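Local coordinates for protein CurF (Lyngbya majuscula, PDB 5DP2) that probably forms the cyclopropane ring in curacin A biosynthesis, as an NADP-binding enoyl reductase-like domain of a polyketide synthase, at residues L106-N111 and E284-K289; A126-L131 and K294-L299; S196-R199 and H205-N208. All coordinates share one frame; numbering follows the deposited sequence.

From the N terminus the chain first builds much of the seven-stranded mixed sheet, which supplies the first half of contact 1 around the end of strand 103-107 and of contact 2 from the last residue of strand 124-126. It then runs through the six-stranded parallel sheet, where contact 3 closes a short loop between helix 195-200 and strand 205-208. On its return, helix 281-287 closes contact 1 and the following helix 290-305 closes contact 2, so these two loops cross, and contact 3 is nested inside both. Contacts 1 and 2, with centres 16 Å apart, tie consecutive helices to the mixed-sheet region; contact 3 lies about 34 Å from contact 1, centre to centre.

Contact 1: residues L106-N111 and E284-K289; sequences LAYPGN and EFVRDK
The side chains of Y108 and F285 carry most of this contact, which is wholly apolar across the two segments. The nearest approach is from Y108 CB to F285 CD2, at 3.6 Å, and Y108 CG lies 3.8 Å from the same ring carbon. F285 CB in turn comes within 4.0 Å of Y108 CD2, so the base of each side chain rests against the ring of the other. Y108 CG is anti to the backbone N (chi1 -163°), which swings its ring past F285. In one of the two modelled conformers of V286, CG2 of this exposed valine lies 4.1 Å from Y108 CE2.

As an aromatic pair, the two rings are inclined by only 29° but slid well apart: their centroids are 5.8 Å from each other, and the faces hardly overlap. The phenyl group of F285 also meets the ring of F140, which places it among aromatic neighbours, and M141 of helix 140-153 touches both Y108 and F285.

Polar bonds appear within the helical segment, where D288 N bonds to E284 O at 3.3 Å. Beyond it, D288 OD1 caps Q290 N at the turn into helix 290-305.

The side chain of F285 is about 7 Å from the bound NADP. The contact thus joins the loop residue Y108, which follows strand 103-107 in the GroES-like region, to a helix beside the cofactor cleft, as expected for the two-domain medium-chain dehydrogenase/reductase fold.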
# COMPACT_ATOMS: atom_id res chain seq x y z
N LEU A 106 9.97 5.36 -6.69
CA LEU A 106 9.81 4.33 -7.71
C LEU A 106 8.37 3.81 -7.66
O LEU A 106 7.92 3.29 -6.62
CB LEU A 106 10.80 3.19 -7.52
CG LEU A 106 12.29 3.58 -7.60
CD1 LEU A 106 12.86 3.99 -6.26
CD2 LEU A 106 13.09 2.42 -8.21
N ALA A 107 7.67 3.93 -8.79
CA ALA A 107 6.27 3.50 -8.91
C ALA A 107 6.24 2.03 -9.32
O ALA A 107 6.63 1.68 -10.44
CB ALA A 107 5.58 4.36 -9.95
N TYR A 108 5.79 1.16 -8.42
CA TYR A 108 5.64 -0.27 -8.67
C TYR A 108 6.82 -0.88 -9.42
O TYR A 108 6.65 -1.55 -10.44
CB TYR A 108 4.29 -0.59 -9.37
CG TYR A 108 3.93 -2.07 -9.27
CD1 TYR A 108 3.71 -2.66 -8.03
CD2 TYR A 108 3.86 -2.89 -10.40
CE1 TYR A 108 3.46 -4.03 -7.92
CE2 TYR A 108 3.62 -4.25 -10.30
CZ TYR A 108 3.43 -4.82 -9.06
OH TYR A 108 3.21 -6.18 -9.00
N PRO A 109 8.04 -0.77 -8.88
CA PRO A 109 9.18 -1.41 -9.56
C PRO A 109 9.11 -2.94 -9.48
O PRO A 109 9.50 -3.61 -10.44
CB PRO A 109 10.39 -0.85 -8.81
CG PRO A 109 9.87 -0.45 -7.46
CD PRO A 109 8.48 0.05 -7.74
N GLY A 110 8.66 -3.47 -8.33
CA GLY A 110 8.60 -4.90 -8.10
C GLY A 110 9.84 -5.53 -7.50
O GLY A 110 9.77 -6.67 -7.02
N ASN A 111 10.95 -4.78 -7.56
CA ASN A 111 12.28 -5.23 -7.12
C ASN A 111 13.01 -4.15 -6.31
O ASN A 111 14.23 -4.11 -6.27
CB ASN A 111 13.13 -5.64 -8.33
CG ASN A 111 13.39 -4.50 -9.29
OD1 ASN A 111 12.72 -3.47 -9.23
ND2 ASN A 111 14.35 -4.67 -10.18
N GLU A 284 -3.60 -2.53 -11.88
CA GLU A 284 -3.80 -1.20 -12.49
C GLU A 284 -2.49 -0.62 -13.00
O GLU A 284 -2.47 0.04 -14.07
CB GLU A 284 -4.46 -0.26 -11.49
CG GLU A 284 -5.85 -0.70 -11.04
CD GLU A 284 -6.87 -0.68 -12.14
OE1 GLU A 284 -6.75 0.15 -13.09
OE2 GLU A 284 -7.82 -1.49 -12.08
N PHE A 285 -1.40 -0.78 -12.23
CA PHE A 285 -0.11 -0.23 -12.62
C PHE A 285 0.42 -0.90 -13.90
O PHE A 285 0.94 -0.21 -14.78
CB PHE A 285 0.90 -0.35 -11.48
CG PHE A 285 0.58 0.47 -10.25
CD1 PHE A 285 0.15 1.78 -10.35
CD2 PHE A 285 0.75 -0.06 -8.98
CE1 PHE A 285 -0.13 2.54 -9.22
CE2 PHE A 285 0.48 0.71 -7.86
CZ PHE A 285 0.05 1.99 -7.97
N VAL A 286 0.27 -2.21 -14.01
CA VAL A 286 0.72 -2.95 -15.20
C VAL A 286 -0.14 -2.62 -16.40
O VAL A 286 0.33 -2.56 -17.55
CB VAL A 286 0.69 -4.47 -14.92
CG1 VAL A 286 0.93 -5.27 -16.20
CG2 VAL A 286 1.73 -4.81 -13.88
N ARG A 287 -1.44 -2.42 -16.16
CA ARG A 287 -2.38 -2.12 -17.22
C ARG A 287 -2.07 -0.80 -17.96
O ARG A 287 -2.21 -0.72 -19.17
CB ARG A 287 -3.77 -2.10 -16.62
CG ARG A 287 -4.88 -1.71 -17.54
CD ARG A 287 -6.24 -1.68 -16.78
NE ARG A 287 -7.30 -1.18 -17.61
CZ ARG A 287 -7.51 0.11 -17.84
NH1 ARG A 287 -6.81 1.05 -17.24
NH2 ARG A 287 -8.42 0.45 -18.73
N ASP A 288 -1.66 0.23 -17.23
CA ASP A 288 -1.50 1.58 -17.81
C ASP A 288 -0.44 2.35 -17.04
O ASP A 288 -0.67 2.69 -15.90
CB ASP A 288 -2.85 2.29 -17.73
CG ASP A 288 -2.83 3.66 -18.36
OD1 ASP A 288 -1.77 4.13 -18.84
OD2 ASP A 288 -3.91 4.26 -18.38
N LYS A 289 0.73 2.64 -17.62
CA LYS A 289 1.75 3.40 -16.88
C LYS A 289 1.40 4.84 -16.61
O LYS A 289 2.02 5.48 -15.76
CB LYS A 289 3.13 3.28 -17.51
CG LYS A 289 3.76 1.92 -17.30
CD LYS A 289 5.27 1.94 -17.32
CE LYS A 289 5.80 0.56 -16.98
NZ LYS A 289 7.25 0.46 -17.24

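Contact 2: residues A126-L131 and K294-L299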
# COMPACT_ATOMS: atom_id res chain seq x y z
N ALA A 126 9.02 12.40 -9.04
CA ALA A 126 9.88 13.28 -8.25
C ALA A 126 9.52 13.21 -6.77
O ALA A 126 8.35 13.39 -6.38
CB ALA A 126 9.76 14.71 -8.76
N LYS A 127 10.52 12.96 -5.94
CA LYS A 127 10.32 12.92 -4.49
C LYS A 127 10.00 14.33 -3.96
O LYS A 127 10.68 15.27 -4.34
CB LYS A 127 11.59 12.44 -3.79
CG LYS A 127 11.46 12.38 -2.28
CD LYS A 127 12.78 11.95 -1.69
CE LYS A 127 13.00 12.51 -0.33
NZ LYS A 127 13.27 13.99 -0.40
N PRO A 128 9.02 14.48 -3.05
CA PRO A 128 8.83 15.78 -2.40
C PRO A 128 10.13 16.21 -1.69
O PRO A 128 10.68 15.48 -0.88
CB PRO A 128 7.70 15.50 -1.39
CG PRO A 128 6.94 14.34 -1.99
CD PRO A 128 8.01 13.50 -2.59
N SER A 129 10.66 17.39 -2.00
CA SER A 129 12.01 17.76 -1.57
C SER A 129 12.17 17.95 -0.07
O SER A 129 13.26 17.73 0.46
CB SER A 129 12.47 19.01 -2.29
OG SER A 129 11.63 20.10 -1.99
N ASP A 130 11.09 18.32 0.63
CA ASP A 130 11.21 18.62 2.06
C ASP A 130 11.05 17.39 2.96
O ASP A 130 11.29 17.47 4.16
CB ASP A 130 10.21 19.71 2.49
CG ASP A 130 10.51 21.05 1.86
OD1 ASP A 130 11.69 21.33 1.57
OD2 ASP A 130 9.57 21.83 1.64
N LEU A 131 10.72 16.24 2.38
CA LEU A 131 10.62 15.00 3.14
C LEU A 131 11.96 14.27 3.13
O LEU A 131 12.71 14.32 2.16
CB LEU A 131 9.54 14.12 2.56
CG LEU A 131 8.14 14.68 2.56
CD1 LEU A 131 7.17 13.65 1.99
CD2 LEU A 131 7.72 15.11 3.96
N LYS A 294 -1.00 10.04 -13.31
CA LYS A 294 -2.19 10.86 -13.08
C LYS A 294 -2.56 10.94 -11.60
O LYS A 294 -2.98 12.00 -11.13
CB LYS A 294 -3.33 10.36 -13.93
CG LYS A 294 -3.08 10.56 -15.41
CD LYS A 294 -4.25 10.09 -16.25
CE LYS A 294 -4.24 8.59 -16.42
NZ LYS A 294 -5.39 8.15 -17.27
N LEU A 295 -2.37 9.84 -10.86
CA LEU A 295 -2.62 9.92 -9.43
C LEU A 295 -1.64 10.86 -8.76
O LEU A 295 -2.02 11.65 -7.88
CB LEU A 295 -2.58 8.53 -8.80
CG LEU A 295 -3.71 7.57 -9.16
CD1 LEU A 295 -3.46 6.16 -8.67
CD2 LEU A 295 -5.04 8.05 -8.66
N TRP A 296 -0.35 10.81 -9.16
CA TRP A 296 0.63 11.72 -8.55
C TRP A 296 0.36 13.19 -8.91
O TRP A 296 0.66 14.08 -8.13
CB TRP A 296 2.05 11.30 -8.93
CG TRP A 296 3.15 11.94 -8.12
CD1 TRP A 296 4.25 12.61 -8.61
CD2 TRP A 296 3.31 11.95 -6.68
NE1 TRP A 296 5.05 13.02 -7.60
CE2 TRP A 296 4.52 12.62 -6.40
CE3 TRP A 296 2.56 11.47 -5.61
CZ2 TRP A 296 4.99 12.82 -5.10
CZ3 TRP A 296 3.02 11.67 -4.30
CH2 TRP A 296 4.21 12.36 -4.06
N ASP A 297 -0.24 13.44 -10.07
CA ASP A 297 -0.62 14.81 -10.41
C ASP A 297 -1.54 15.40 -9.33
O ASP A 297 -1.48 16.59 -9.06
CB ASP A 297 -1.34 14.89 -11.76
CG ASP A 297 -0.44 14.70 -12.95
OD1 ASP A 297 0.77 14.93 -12.85
OD2 ASP A 297 -1.00 14.33 -14.01
N ASP A 298 -2.40 14.58 -8.74
CA ASP A 298 -3.29 15.04 -7.65
C ASP A 298 -2.60 15.00 -6.29
O ASP A 298 -2.75 15.92 -5.47
CB ASP A 298 -4.58 14.21 -7.58
CG ASP A 298 -5.53 14.44 -8.73
OD1 ASP A 298 -5.25 15.24 -9.63
OD2 ASP A 298 -6.59 13.80 -8.69
N LEU A 299 -1.83 13.96 -6.00
CA LEU A 299 -1.30 13.77 -4.67
C LEU A 299 -0.04 14.60 -4.40
O LEU A 299 0.20 14.97 -3.25
CB LEU A 299 -1.00 12.29 -4.44
CG LEU A 299 -2.21 11.38 -4.23
CD1 LEU A 299 -1.83 9.90 -4.39
CD2 LEU A 299 -2.81 11.60 -2.84
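Helix 290-305 meets the end of strand 124-126 and the loop that follows it through the indole of W296. Both of its partners across the contact lie at the ring edge, near the indole plane. On the pyrrole side, NE1 comes 3.5 Å from A126 O, and CZ2 of the benzo ring is at 3.6 Å from that same oxygen. Farther along this edge, P128 CG sits in the plane of the ring, 4.0 Å from W296 CH2. W296 CG is anti to the backbone N (chi1 -166°), directing the indole off the helix and toward the loop.

The loop is braced from within. K127 starts out away from the helix, and its NZ donates to two carbonyls, P128 O at 3.0 Å and L131 O at 2.6 Å; these belong to the first and last residues of a type I beta turn. F303, one of the residues touching P128, also packs on W296. Replacing W296 by an alanine is likely to open a gap beside P128 and A126 O, where the indole edge now lies.

A tryptophan edge set against a proline and a turn tied together by a lysine thus connect a helix to the mixed-sheet domain of this medium-chain dehydrogenase/reductase fold.

Contact 3: residues S196-R199 and H205-N208; sequences SVLR and HVMN
R199 leaves helix 195-200 and reaches across V206 to the backbone of strand 205-208. From CB the chain turns so that CG is anti to the carbonyl carbon (chi1 -67°), and this methylene lies 3.7 Å from V206 CG2. The side chain then runs extended to NE, which is 4.1 Å from V206 CB and donates a weak hydrogen bond of 3.1 Å to a water. That water also accepts from V206 N at 2.9 Å. At the tip, NH2 donates to V206 O at 3.1 Å, with an N-H...O angle of 144°; the oxygen is tilted 25° out of the guanidinium plane. In this one of two modelled conformers, R199 thus reaches the V206 N-H through water and its carbonyl directly, while its aliphatic part covers the valine.

On the buried side, L198 CB packs against V206 CG1 at 4.1 Å. Together the two helix residues hold the valine from neighbouring positions on one turn.

The contact closes a beta-alpha-beta unit in which helix 195-200 connects strand 185-190 to strand 205-208, an outermost strand of the parallel Rossmann-type sheet. T190 of strand 185-190 touches both L198 and V206, whereas M207 is directed away from helix 195-200 and packs on helix 214-221.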
# COMPACT_ATOMS: atom_id res chain seq x y z
N SER A 196 -6.44 2.97 21.61
CA SER A 196 -6.04 4.19 22.28
C SER A 196 -5.13 5.04 21.40
O SER A 196 -5.19 6.29 21.45
CB SER A 196 -5.31 3.84 23.60
OG SER A 196 -4.12 3.09 23.35
N VAL A 197 -4.28 4.38 20.63
CA VAL A 197 -3.36 5.07 19.75
C VAL A 197 -4.15 5.86 18.68
O VAL A 197 -3.86 7.03 18.40
CB VAL A 197 -2.36 4.08 19.09
CG1 VAL A 197 -1.43 4.81 18.13
CG2 VAL A 197 -1.56 3.33 20.15
N LEU A 198 -5.16 5.23 18.09
CA LEU A 198 -5.96 5.90 17.07
C LEU A 198 -6.83 7.03 17.67
O LEU A 198 -7.02 8.08 17.05
CB LEU A 198 -6.83 4.92 16.31
CG LEU A 198 -6.09 4.25 15.15
CD1 LEU A 198 -4.69 3.72 15.36
CD2 LEU A 198 -6.98 3.26 14.49
N ARG A 199 -7.34 6.85 18.88
CA ARG A 199 -8.07 7.94 19.53
C ARG A 199 -7.13 9.13 19.75
O ARG A 199 -7.54 10.29 19.53
CB ARG A 199 -8.73 7.45 20.82
CG ARG A 199 -9.85 6.45 20.59
CD ARG A 199 -10.50 5.96 21.89
NE ARG A 199 -11.59 5.02 21.61
CZ ARG A 199 -12.00 4.05 22.41
NH1 ARG A 199 -11.43 3.84 23.59
NH2 ARG A 199 -12.95 3.23 22.00
N HIS A 205 -14.52 7.89 16.79
CA HIS A 205 -15.15 6.57 16.86
C HIS A 205 -14.15 5.48 16.44
O HIS A 205 -13.82 5.37 15.26
CB HIS A 205 -16.38 6.49 15.95
CG HIS A 205 -17.50 7.40 16.35
ND1 HIS A 205 -18.01 7.46 17.63
CD2 HIS A 205 -18.25 8.24 15.61
CE1 HIS A 205 -19.02 8.31 17.67
NE2 HIS A 205 -19.19 8.79 16.45
N VAL A 206 -13.67 4.71 17.40
CA VAL A 206 -12.68 3.66 17.17
C VAL A 206 -13.19 2.40 17.87
O VAL A 206 -13.52 2.42 19.05
CB VAL A 206 -11.28 4.03 17.68
CG1 VAL A 206 -10.29 2.95 17.26
CG2 VAL A 206 -10.82 5.40 17.19
N MET A 207 -13.27 1.30 17.11
CA MET A 207 -13.88 0.04 17.54
C MET A 207 -12.91 -1.10 17.29
O MET A 207 -11.98 -0.98 16.50
CB MET A 207 -15.19 -0.22 16.72
CG MET A 207 -16.27 0.81 16.98
SD MET A 207 -17.51 0.86 15.70
CE MET A 207 -16.58 1.78 14.49
N ASN A 208 -13.17 -2.23 17.93
CA ASN A 208 -12.38 -3.43 17.74
C ASN A 208 -12.67 -4.08 16.40
O ASN A 208 -13.83 -4.38 16.07
CB ASN A 208 -12.76 -4.41 18.88
CG ASN A 208 -11.99 -5.72 18.85
OD1 ASN A 208 -10.99 -5.85 18.18
ND2 ASN A 208 -12.46 -6.69 19.63
O HOH W 1 -14.22 5.57 20.15